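Long-range contacts in glycosyl hydrolase family 26 (Bacteroides ovatus, PDB 4ZXO), which acts as a beta-mannanase, probably hydrolysing internal beta-1,4-mannosidic bonds in the main chain of galactomannan: residues 95-100 / 158-163; 134-139 / 188-193; 141-146 / 198-203. All coordinates share one frame; numbering follows the deposited sequence.

Contact 1: 95-100 / 158-163; sequences GGMISL and PVVFRP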
loop_
_atom_site.group_PDB
_atom_site.type_symbol
_atom_site.label_atom_id
_atom_site.label_comp_id
_atom_site.label_asym_id
_atom_site.label_seq_id
_atom_site.Cartn_x
_atom_site.Cartn_y
_atom_site.Cartn_z
ATOM N N GLY A 95 -5.073 14.399 9.083
ATOM C CA GLY A 95 -3.658 14.559 8.764
ATOM C C GLY A 95 -2.895 13.294 8.395
ATOM O O GLY A 95 -1.669 13.353 8.142
ATOM N N GLY A 96 -3.588 12.172 8.311
ATOM C CA GLY A 96 -2.881 10.939 7.944
ATOM C C GLY A 96 -2.780 10.739 6.444
ATOM O O GLY A 96 -3.365 11.507 5.644
ATOM N N MET A 97 -2.069 9.664 6.077
ATOM C CA MET A 97 -1.851 9.298 4.683
ATOM C C MET A 97 -2.789 8.168 4.259
ATOM O O MET A 97 -3.244 7.372 5.135
ATOM C CB MET A 97 -0.387 8.817 4.465
ATOM C CG MET A 97 0.020 8.868 3.019
ATOM S SD MET A 97 1.613 8.068 2.768
ATOM C CE MET A 97 1.076 6.387 2.360
ATOM N N ILE A 98 -3.076 8.100 2.947
ATOM C CA ILE A 98 -3.858 7.013 2.380
ATOM C C ILE A 98 -3.130 6.279 1.290
ATOM O O ILE A 98 -2.510 6.887 0.458
ATOM C CB ILE A 98 -5.209 7.555 1.801
ATOM C CG1 ILE A 98 -6.060 8.213 2.889
ATOM C CG2 ILE A 98 -6.018 6.438 1.054
ATOM C CD1 ILE A 98 -5.862 9.723 3.021
ATOM N N SER A 99 -3.200 4.945 1.321
ATOM C CA SER A 99 -2.715 4.150 0.204
ATOM C C SER A 99 -3.821 3.235 -0.294
ATOM O O SER A 99 -4.709 2.842 0.480
ATOM C CB SER A 99 -1.489 3.320 0.618
ATOM O OG SER A 99 -0.988 2.603 -0.517
ATOM N N LEU A 100 -3.839 2.947 -1.589
ATOM C CA LEU A 100 -4.866 2.050 -2.158
ATOM C C LEU A 100 -4.196 0.952 -2.963
ATOM O O LEU A 100 -3.339 1.271 -3.827
ATOM C CB LEU A 100 -5.817 2.825 -3.085
ATOM C CG LEU A 100 -6.607 3.880 -2.312
ATOM C CD1 LEU A 100 -7.342 4.765 -3.333
ATOM C CD2 LEU A 100 -7.644 3.252 -1.377
ATOM N N PRO A 158 -4.460 13.431 -1.851
ATOM C CA PRO A 158 -3.369 12.607 -2.395
ATOM C C PRO A 158 -3.515 11.165 -1.908
ATOM O O PRO A 158 -3.938 10.908 -0.778
ATOM C CB PRO A 158 -2.084 13.245 -1.827
ATOM C CG PRO A 158 -2.489 14.634 -1.482
ATOM C CD PRO A 158 -3.937 14.489 -0.977
ATOM N N VAL A 159 -3.181 10.229 -2.771
ATOM C CA VAL A 159 -3.189 8.793 -2.437
ATOM C C VAL A 159 -1.941 8.132 -2.997
ATOM O O VAL A 159 -1.473 8.498 -4.070
ATOM C CB VAL A 159 -4.471 8.103 -3.059
ATOM C CG1 VAL A 159 -4.353 6.575 -3.152
ATOM C CG2 VAL A 159 -5.680 8.587 -2.270
ATOM N N VAL A 160 -1.371 7.196 -2.243
ATOM C CA VAL A 160 -0.325 6.333 -2.809
ATOM C C VAL A 160 -1.017 5.119 -3.400
ATOM O O VAL A 160 -1.538 4.291 -2.664
ATOM C CB VAL A 160 0.719 5.910 -1.778
ATOM C CG1 VAL A 160 1.764 4.923 -2.400
ATOM C CG2 VAL A 160 1.400 7.165 -1.193
ATOM N N PHE A 161 -1.036 5.011 -4.724
ATOM C CA PHE A 161 -1.758 3.929 -5.395
ATOM C C PHE A 161 -0.721 2.842 -5.754
ATOM O O PHE A 161 0.368 3.159 -6.295
ATOM C CB PHE A 161 -2.443 4.472 -6.632
ATOM C CG PHE A 161 -3.221 3.459 -7.434
ATOM C CD1 PHE A 161 -4.115 2.584 -6.816
ATOM C CD2 PHE A 161 -3.109 3.440 -8.836
ATOM C CE1 PHE A 161 -4.838 1.636 -7.577
ATOM C CE2 PHE A 161 -3.877 2.522 -9.602
ATOM C CZ PHE A 161 -4.741 1.639 -8.972
ATOM N N ARG A 162 -1.024 1.602 -5.388
ATOM C CA ARG A 162 -0.045 0.502 -5.438
ATOM C C ARG A 162 -0.623 -0.673 -6.186
ATOM O O ARG A 162 -0.887 -1.731 -5.577
ATOM C CB ARG A 162 0.313 0.117 -3.972
ATOM C CG ARG A 162 1.444 -0.832 -3.836
ATOM C CD ARG A 162 1.785 -1.022 -2.360
ATOM N NE ARG A 162 0.697 -1.626 -1.607
ATOM C CZ ARG A 162 0.590 -2.953 -1.365
ATOM N NH1 ARG A 162 1.455 -3.823 -1.922
ATOM N NH2 ARG A 162 -0.432 -3.425 -0.637
ATOM N N PRO A 163 -0.841 -0.542 -7.490
ATOM C CA PRO A 163 -1.428 -1.634 -8.265
ATOM C C PRO A 163 -0.332 -2.661 -8.634
ATOM O O PRO A 163 0.857 -2.367 -8.469
ATOM C CB PRO A 163 -1.939 -0.918 -9.530
ATOM C CG PRO A 163 -0.887 0.167 -9.734
ATOM C CD PRO A 163 -0.662 0.677 -8.311
HETATM O O HOH W 1 -2.517 10.425 1.496
HETATM O O HOH W 2 -1.362 -0.073 -0.146
#
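Ser-99 and Val-160 pair in a parallel beta bridge between strands 97-101 and 159-162, two neighbouring staves of the TIM barrel on which this glycosidase is built. The short strand segments diverge by only 21°, and backbone bonds alternate along them: Val-160 N donates to Ile-98 O at 2.9 Å, Leu-100 N to Val-160 O, and Arg-162 N to Leu-100 O at 2.8 Å. Ser-99 adds a side-chain bond. With OG anti to the backbone N (chi1 -177°), its hydroxyl donates to Val-160 O at 2.8 Å, so that one carbonyl oxygen is gripped from opposite faces of its plane by OG and by Leu-100 N. A small hydroxyl suits this buried spot, because it can also accept from a water, which in turn takes the NE proton of Arg-162 at the edge of the guanidinium. Where the strands begin, another water joins Ile-98 N to Pro-158 O in place of a direct bond; proline, having no N-H, still offers its carbonyl.

On the Ser-99 side, Met-97, a flexible chain bent at chi3, brings CE to within 3.7 Å of Val-160 CG2. Branched Ile-98, Leu-100 and Val-159 fill the face away from Ser-99. Leu-100 CD1 presses on Val-159 CG1 at a tight 3.5 Å, the two side chains crossing at about a right angle, while CG2 of Ile-98 meets CG2 of Val-159 at 4.0 Å.

Ile-98 and Leu-100 lie against helix 81-93, and Met-97 against Leu-15 of helix 10-19. Arg-162 extends to salt bridges with Glu-270 and Asp-235 on more distant strands. Ser-99 bonds through its backbone to strand 60-64, and Val-160 packs on Ala-206 of strand 203-207, so the pair has a further strand at each flank.

Contact 2: 134-139 / 188-193; sequences KMLEWI and WRMTND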
loop_
_atom_site.group_PDB
_atom_site.type_symbol
_atom_site.label_atom_id
_atom_site.label_comp_id
_atom_site.label_asym_id
_atom_site.label_seq_id
_atom_site.Cartn_x
_atom_site.Cartn_y
_atom_site.Cartn_z
ATOM N N LYS A 134 -11.282 -3.041 -22.664
ATOM C CA LYS A 134 -11.875 -3.296 -21.346
ATOM C C LYS A 134 -10.865 -2.959 -20.249
ATOM O O LYS A 134 -11.236 -2.370 -19.260
ATOM C CB LYS A 134 -12.295 -4.727 -21.217
ATOM C CG LYS A 134 -13.046 -4.981 -19.952
ATOM C CD LYS A 134 -13.700 -6.350 -19.877
ATOM C CE LYS A 134 -12.674 -7.462 -19.870
ATOM N NZ LYS A 134 -13.355 -8.770 -19.722
ATOM N N MET A 135 -9.608 -3.369 -20.421
ATOM C CA MET A 135 -8.602 -3.063 -19.392
ATOM C C MET A 135 -8.502 -1.542 -19.207
ATOM O O MET A 135 -8.389 -1.077 -18.067
ATOM C CB MET A 135 -7.239 -3.625 -19.771
ATOM C CG MET A 135 -6.189 -3.545 -18.630
ATOM S SD MET A 135 -6.571 -4.626 -17.198
ATOM C CE MET A 135 -6.774 -3.403 -15.885
ATOM N N LEU A 136 -8.557 -0.769 -20.310
ATOM C CA LEU A 136 -8.462 0.666 -20.159
ATOM C C LEU A 136 -9.750 1.202 -19.480
ATOM O O LEU A 136 -9.660 2.155 -18.700
ATOM C CB LEU A 136 -8.213 1.371 -21.504
ATOM C CG LEU A 136 -6.932 0.991 -22.219
ATOM C CD1 LEU A 136 -6.788 1.839 -23.473
ATOM C CD2 LEU A 136 -5.741 1.216 -21.346
ATOM N N GLU A 137 -10.915 0.619 -19.770
ATOM C CA GLU A 137 -12.170 1.020 -19.110
ATOM C C GLU A 137 -12.059 0.744 -17.592
ATOM O O GLU A 137 -12.488 1.561 -16.784
ATOM C CB GLU A 137 -13.334 0.260 -19.749
ATOM C CG GLU A 137 -14.698 0.511 -19.126
ATOM C CD GLU A 137 -15.307 -0.791 -18.645
ATOM O OE1 GLU A 137 -15.619 -1.739 -19.466
ATOM O OE2 GLU A 137 -15.445 -0.873 -17.415
ATOM N N TRP A 138 -11.451 -0.396 -17.242
ATOM C CA TRP A 138 -11.259 -0.761 -15.830
ATOM C C TRP A 138 -10.360 0.253 -15.129
ATOM O O TRP A 138 -10.669 0.695 -14.044
ATOM C CB TRP A 138 -10.669 -2.172 -15.711
ATOM C CG TRP A 138 -11.715 -3.252 -16.000
ATOM C CD1 TRP A 138 -12.983 -3.099 -16.513
ATOM C CD2 TRP A 138 -11.545 -4.618 -15.723
ATOM N NE1 TRP A 138 -13.610 -4.327 -16.563
ATOM C CE2 TRP A 138 -12.754 -5.275 -16.056
ATOM C CE3 TRP A 138 -10.484 -5.349 -15.155
ATOM C CZ2 TRP A 138 -12.937 -6.650 -15.879
ATOM C CZ3 TRP A 138 -10.637 -6.748 -14.986
ATOM C CH2 TRP A 138 -11.874 -7.383 -15.330
ATOM N N ILE A 139 -9.264 0.649 -15.781
ATOM C CA ILE A 139 -8.370 1.619 -15.188
ATOM C C ILE A 139 -9.136 2.964 -15.052
ATOM O O ILE A 139 -8.987 3.638 -14.042
ATOM C CB ILE A 139 -7.094 1.781 -15.990
ATOM C CG1 ILE A 139 -6.253 0.476 -15.941
ATOM C CG2 ILE A 139 -6.251 2.945 -15.454
ATOM C CD1 ILE A 139 -5.178 0.377 -17.100
ATOM N N TRP A 188 1.932 -1.096 -16.381
ATOM C CA TRP A 188 2.202 0.131 -15.683
ATOM C C TRP A 188 2.080 1.340 -16.580
ATOM O O TRP A 188 1.472 2.341 -16.168
ATOM C CB TRP A 188 3.593 0.097 -15.100
ATOM C CG TRP A 188 3.663 -0.588 -13.742
ATOM C CD1 TRP A 188 4.129 -1.842 -13.459
ATOM C CD2 TRP A 188 3.255 -0.016 -12.494
ATOM N NE1 TRP A 188 4.052 -2.082 -12.106
ATOM C CE2 TRP A 188 3.546 -0.967 -11.487
ATOM C CE3 TRP A 188 2.693 1.221 -12.123
ATOM C CZ2 TRP A 188 3.266 -0.741 -10.140
ATOM C CZ3 TRP A 188 2.436 1.457 -10.756
ATOM C CH2 TRP A 188 2.728 0.487 -9.788
ATOM N N ARG A 189 2.605 1.271 -17.800
ATOM C CA ARG A 189 2.459 2.400 -18.693
ATOM C C ARG A 189 1.007 2.695 -19.057
ATOM O O ARG A 189 0.593 3.875 -19.066
ATOM C CB ARG A 189 3.293 2.162 -19.939
ATOM C CG ARG A 189 4.799 2.279 -19.617
ATOM C CD ARG A 189 5.616 2.595 -20.850
ATOM N NE ARG A 189 5.370 1.588 -21.861
ATOM C CZ ARG A 189 6.032 0.425 -21.988
ATOM N NH1 ARG A 189 5.657 -0.384 -22.974
ATOM N NH2 ARG A 189 7.074 0.106 -21.189
ATOM N N MET A 190 0.218 1.654 -19.327
ATOM C CA MET A 190 -1.238 1.846 -19.552
ATOM C C MET A 190 -1.920 2.479 -18.364
ATOM O O MET A 190 -2.746 3.366 -18.497
ATOM C CB MET A 190 -1.943 0.511 -19.843
ATOM C CG MET A 190 -1.618 -0.063 -21.175
ATOM S SD MET A 190 -2.050 -1.832 -21.272
ATOM C CE MET A 190 -3.792 -1.815 -20.895
ATOM N N THR A 191 -1.576 2.009 -17.164
ATOM C CA THR A 191 -2.185 2.585 -15.960
ATOM C C THR A 191 -1.835 4.061 -15.825
ATOM O O THR A 191 -2.706 4.910 -15.623
ATOM C CB THR A 191 -1.696 1.823 -14.740
ATOM O OG1 THR A 191 -2.010 0.416 -14.882
ATOM C CG2 THR A 191 -2.311 2.380 -13.416
ATOM N N ASN A 192 -0.548 4.359 -15.941
ATOM C CA ASN A 192 -0.125 5.759 -15.801
ATOM C C ASN A 192 -0.743 6.607 -16.882
ATOM O O ASN A 192 -1.202 7.722 -16.613
ATOM C CB ASN A 192 1.384 5.832 -15.846
ATOM C CG ASN A 192 1.897 7.225 -15.691
ATOM O OD1 ASN A 192 1.709 7.860 -14.646
ATOM N ND2 ASN A 192 2.586 7.716 -16.727
ATOM N N ASP A 193 -0.814 6.082 -18.109
ATOM C CA ASP A 193 -1.374 6.890 -19.201
ATOM C C ASP A 193 -2.831 7.250 -18.960
ATOM O O ASP A 193 -3.271 8.390 -19.186
ATOM C CB ASP A 193 -1.245 6.150 -20.538
ATOM C CG ASP A 193 0.201 6.063 -21.026
ATOM O OD1 ASP A 193 1.085 6.769 -20.477
ATOM O OD2 ASP A 193 0.447 5.260 -21.960
#
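The indole of Trp-138 sits on a flank of its helix other than the one where Met-135, Leu-136 and Ile-139 meet Met-190 and Thr-191. Over one face of the indole lies CG of Lys-134, 3.4 Å above the plane and offset toward the rim, one helical turn earlier; the long aliphatic part of a lysine can cover an aromatic ring while its amine goes elsewhere, here to Pro-107 O. At the ring edge, in plane, is OE2 of Glu-137, which also forms a salt bridge with Arg-141. On the partner helix, Trp-188 is likewise turned to other neighbours: it meets Trp-164 edge-to-face and gives its NE1 proton to Tyr-184 OH.

No hydrogen bond crosses the contact, which rests mainly on apolar side chains. Met-190 reaches across and is bent at chi3 (58°), which places CE beside two residues of the other helix: Leu-136 CD2 at 3.6 Å and Met-135 CG at 3.7 Å. Both side chains cross that of Met-190 at about a right angle. An unbranched methionine fits here because its slender thioether can span the interval between helices whose axes stay 9.8 Å apart.

Helices 132-147 and 181-197 are neighbours in the outer helical layer of the TIM barrel. Their local segments cross at -51°, close to the value expected when ridges of residues four apart pack into grooves.

Ile-139 makes the second point of touch. Its CD1 lies 4.2 Å from Met-190 CB and 3.9 Å from Thr-191 OG1, and its side chain runs across that of threonine. The buried OG1 bonds to Leu-187 O, one turn back in the same helix, and to the indole NE1 of Trp-164; it is thus hydrogen-bonded although an isoleucine methyl lies against it.

Contact 3: 141-146 / 198-203; sequences RVADFL and KGVNNV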
loop_
_atom_site.group_PDB
_atom_site.type_symbol
_atom_site.label_atom_id
_atom_site.label_comp_id
_atom_site.label_asym_id
_atom_site.label_seq_id
_atom_site.Cartn_x
_atom_site.Cartn_y
_atom_site.Cartn_z
ATOM N N ARG A 141 -12.177 3.362 -14.433
ATOM C CA ARG A 141 -13.085 3.248 -13.276
ATOM C C ARG A 141 -12.325 3.541 -11.997
ATOM O O ARG A 141 -12.825 4.247 -11.098
ATOM C CB ARG A 141 -13.757 1.836 -13.223
ATOM C CG ARG A 141 -14.853 1.682 -14.349
ATOM C CD ARG A 141 -15.487 0.269 -14.549
ATOM N NE ARG A 141 -16.872 0.444 -15.002
ATOM C CZ ARG A 141 -17.667 -0.520 -15.461
ATOM N NH1 ARG A 141 -18.919 -0.203 -15.791
ATOM N NH2 ARG A 141 -17.238 -1.795 -15.573
ATOM N N VAL A 142 -11.099 3.030 -11.897
ATOM C CA VAL A 142 -10.208 3.461 -10.806
ATOM C C VAL A 142 -9.959 4.976 -10.854
ATOM O O VAL A 142 -10.038 5.676 -9.831
ATOM C CB VAL A 142 -8.847 2.719 -10.894
ATOM C CG1 VAL A 142 -7.816 3.370 -9.932
ATOM C CG2 VAL A 142 -9.051 1.232 -10.569
ATOM N N ALA A 143 -9.660 5.507 -12.045
ATOM C CA ALA A 143 -9.405 6.956 -12.160
ATOM C C ALA A 143 -10.591 7.791 -11.635
ATOM O O ALA A 143 -10.413 8.749 -10.836
ATOM C CB ALA A 143 -9.086 7.315 -13.615
ATOM N N ASP A 144 -11.803 7.408 -12.041
ATOM C CA ASP A 144 -12.983 8.145 -11.585
ATOM C C ASP A 144 -13.166 8.083 -10.053
ATOM O O ASP A 144 -13.545 9.101 -9.428
ATOM C CB ASP A 144 -14.236 7.593 -12.239
ATOM C CG ASP A 144 -14.353 7.956 -13.699
ATOM O OD1 ASP A 144 -13.679 8.913 -14.145
ATOM O OD2 ASP A 144 -15.131 7.272 -14.388
ATOM N N PHE A 145 -12.849 6.931 -9.438
ATOM C CA PHE A 145 -12.901 6.868 -7.988
ATOM C C PHE A 145 -11.863 7.810 -7.368
ATOM O O PHE A 145 -12.161 8.553 -6.439
ATOM C CB PHE A 145 -12.687 5.457 -7.488
ATOM C CG PHE A 145 -12.801 5.369 -6.005
ATOM C CD1 PHE A 145 -14.031 5.350 -5.402
ATOM C CD2 PHE A 145 -11.682 5.321 -5.205
ATOM C CE1 PHE A 145 -14.136 5.277 -4.003
ATOM C CE2 PHE A 145 -11.779 5.241 -3.804
ATOM C CZ PHE A 145 -13.012 5.231 -3.222
ATOM N N LEU A 146 -10.641 7.776 -7.870
ATOM C CA LEU A 146 -9.589 8.642 -7.338
ATOM C C LEU A 146 -9.950 10.137 -7.421
ATOM O O LEU A 146 -9.624 10.929 -6.531
ATOM C CB LEU A 146 -8.278 8.371 -8.085
ATOM C CG LEU A 146 -7.710 6.950 -7.819
ATOM C CD1 LEU A 146 -6.444 6.688 -8.624
ATOM C CD2 LEU A 146 -7.445 6.681 -6.328
ATOM N N LYS A 198 -6.973 11.264 -17.590
ATOM C CA LYS A 198 -8.140 11.589 -16.766
ATOM C C LYS A 198 -7.895 12.789 -15.852
ATOM O O LYS A 198 -8.825 13.281 -15.202
ATOM C CB LYS A 198 -8.539 10.366 -15.887
ATOM C CG LYS A 198 -8.906 9.046 -16.612
ATOM C CD LYS A 198 -10.277 8.978 -17.233
ATOM C CE LYS A 198 -11.370 8.728 -16.230
ATOM N NZ LYS A 198 -12.687 8.989 -16.878
ATOM N N GLY A 199 -6.641 13.241 -15.753
ATOM C CA GLY A 199 -6.288 14.336 -14.869
ATOM C C GLY A 199 -6.214 13.897 -13.429
ATOM O O GLY A 199 -6.487 14.688 -12.505
ATOM N N VAL A 200 -5.850 12.628 -13.215
ATOM C CA VAL A 200 -5.704 12.149 -11.840
ATOM C C VAL A 200 -4.379 12.666 -11.261
ATOM O O VAL A 200 -3.407 11.944 -11.180
ATOM C CB VAL A 200 -5.752 10.611 -11.764
ATOM C CG1 VAL A 200 -5.730 10.174 -10.324
ATOM C CG2 VAL A 200 -7.058 10.112 -12.369
ATOM N N ASN A 201 -4.365 13.880 -10.766
ATOM C CA ASN A 201 -3.136 14.525 -10.336
ATOM C C ASN A 201 -2.867 14.376 -8.858
ATOM O O ASN A 201 -1.973 15.006 -8.306
ATOM C CB ASN A 201 -3.192 16.009 -10.730
ATOM C CG ASN A 201 -3.323 16.185 -12.199
ATOM O OD1 ASN A 201 -2.883 15.331 -12.987
ATOM N ND2 ASN A 201 -3.936 17.283 -12.604
ATOM N N ASN A 202 -3.652 13.518 -8.221
ATOM C CA ASN A 202 -3.513 13.258 -6.791
ATOM C C ASN A 202 -2.990 11.853 -6.503
ATOM O O ASN A 202 -3.246 11.318 -5.423
ATOM C CB ASN A 202 -4.870 13.465 -6.075
ATOM C CG ASN A 202 -5.993 12.612 -6.641
ATOM O OD1 ASN A 202 -6.078 12.354 -7.853
ATOM N ND2 ASN A 202 -6.878 12.164 -5.756
ATOM N N VAL A 203 -2.214 11.259 -7.412
ATOM C CA VAL A 203 -1.686 9.938 -7.170
ATOM C C VAL A 203 -0.159 9.882 -7.196
ATOM O O VAL A 203 0.469 10.458 -8.085
ATOM C CB VAL A 203 -2.261 8.960 -8.196
ATOM C CG1 VAL A 203 -1.768 7.558 -7.939
ATOM C CG2 VAL A 203 -3.748 8.976 -8.083
#
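Ala-143 and Leu-146, on one side of helix 132-147, receive Lys-198 and Val-200 from the connection between helix 181-197 and strand 203-207, an alpha-to-beta turn of the TIM barrel. The connection leaves its helix through a Schellman motif at Gly-199, where positive phi favours glycine, and then passes through an inverse gamma turn centred on Val-200.

Val-200 uses both branches. CG1, anti to the backbone N (chi1 -175°), reaches Leu-146 CB at 3.8 Å, while CG2 rests on Ala-143 CB at 3.7 Å. A beta-branched residue is apt here, since each methyl has its own helix residue to cover; Leu-195 of helix 181-197 also packs against all three.

Lys-198 crosses Ala-143 before its charge is used. The chain, bent at both chi2 and chi3, passes the alanine methyl with CG 3.5 Å from Ala-143 CB, a close carbon pair. Alanine, ending at CB, lets the lysine chain pass this close to the helix. Beyond, NZ forms a salt bridge with Asp-144 at the surface, 2.9 Å from OD1, approaching that oxygen on its syn side and 26° out of the carboxylate plane. Asp-144 is exposed, so solvent probably screens the pair.

Asn-202 is buried, and its amide serves two main-chain carbonyls. One is Ile-157 O, just ahead of strand 159-162; the other is Leu-146 O, so the one amide nitrogen ties the end of the helix to the approach to that strand. Toward the helix, ND2 donates to Leu-146 O at 3.1 Å: that oxygen lies nearly in the amide plane of Asn-202, whereas the nitrogen stands 45° above the plane of the carbonyl.

All three contacts belong to one sector of the TIM barrel. Contact 1 lies in the strand wall, its centre about 7 Å from the centre of the chain, while contacts 2 and 3 lie further out, theirs at about 19 and 17 Å. Contacts 2 and 3 share helix 132-147, which in sequence comes between the two strands of contact 1; strand 159-162 in turn leads to helix 181-197. The segments therefore alternate along the chain. Centres of contacts 1 and 3 are about 12 Å apart, joined where Leu-100 meets Leu-146 and Phe-161 meets Val-142. Phe-161 also touches Thr-191 of contact 2. Apolar side chains of the strand wall thus pack on the helical layer between successive beta-alpha units.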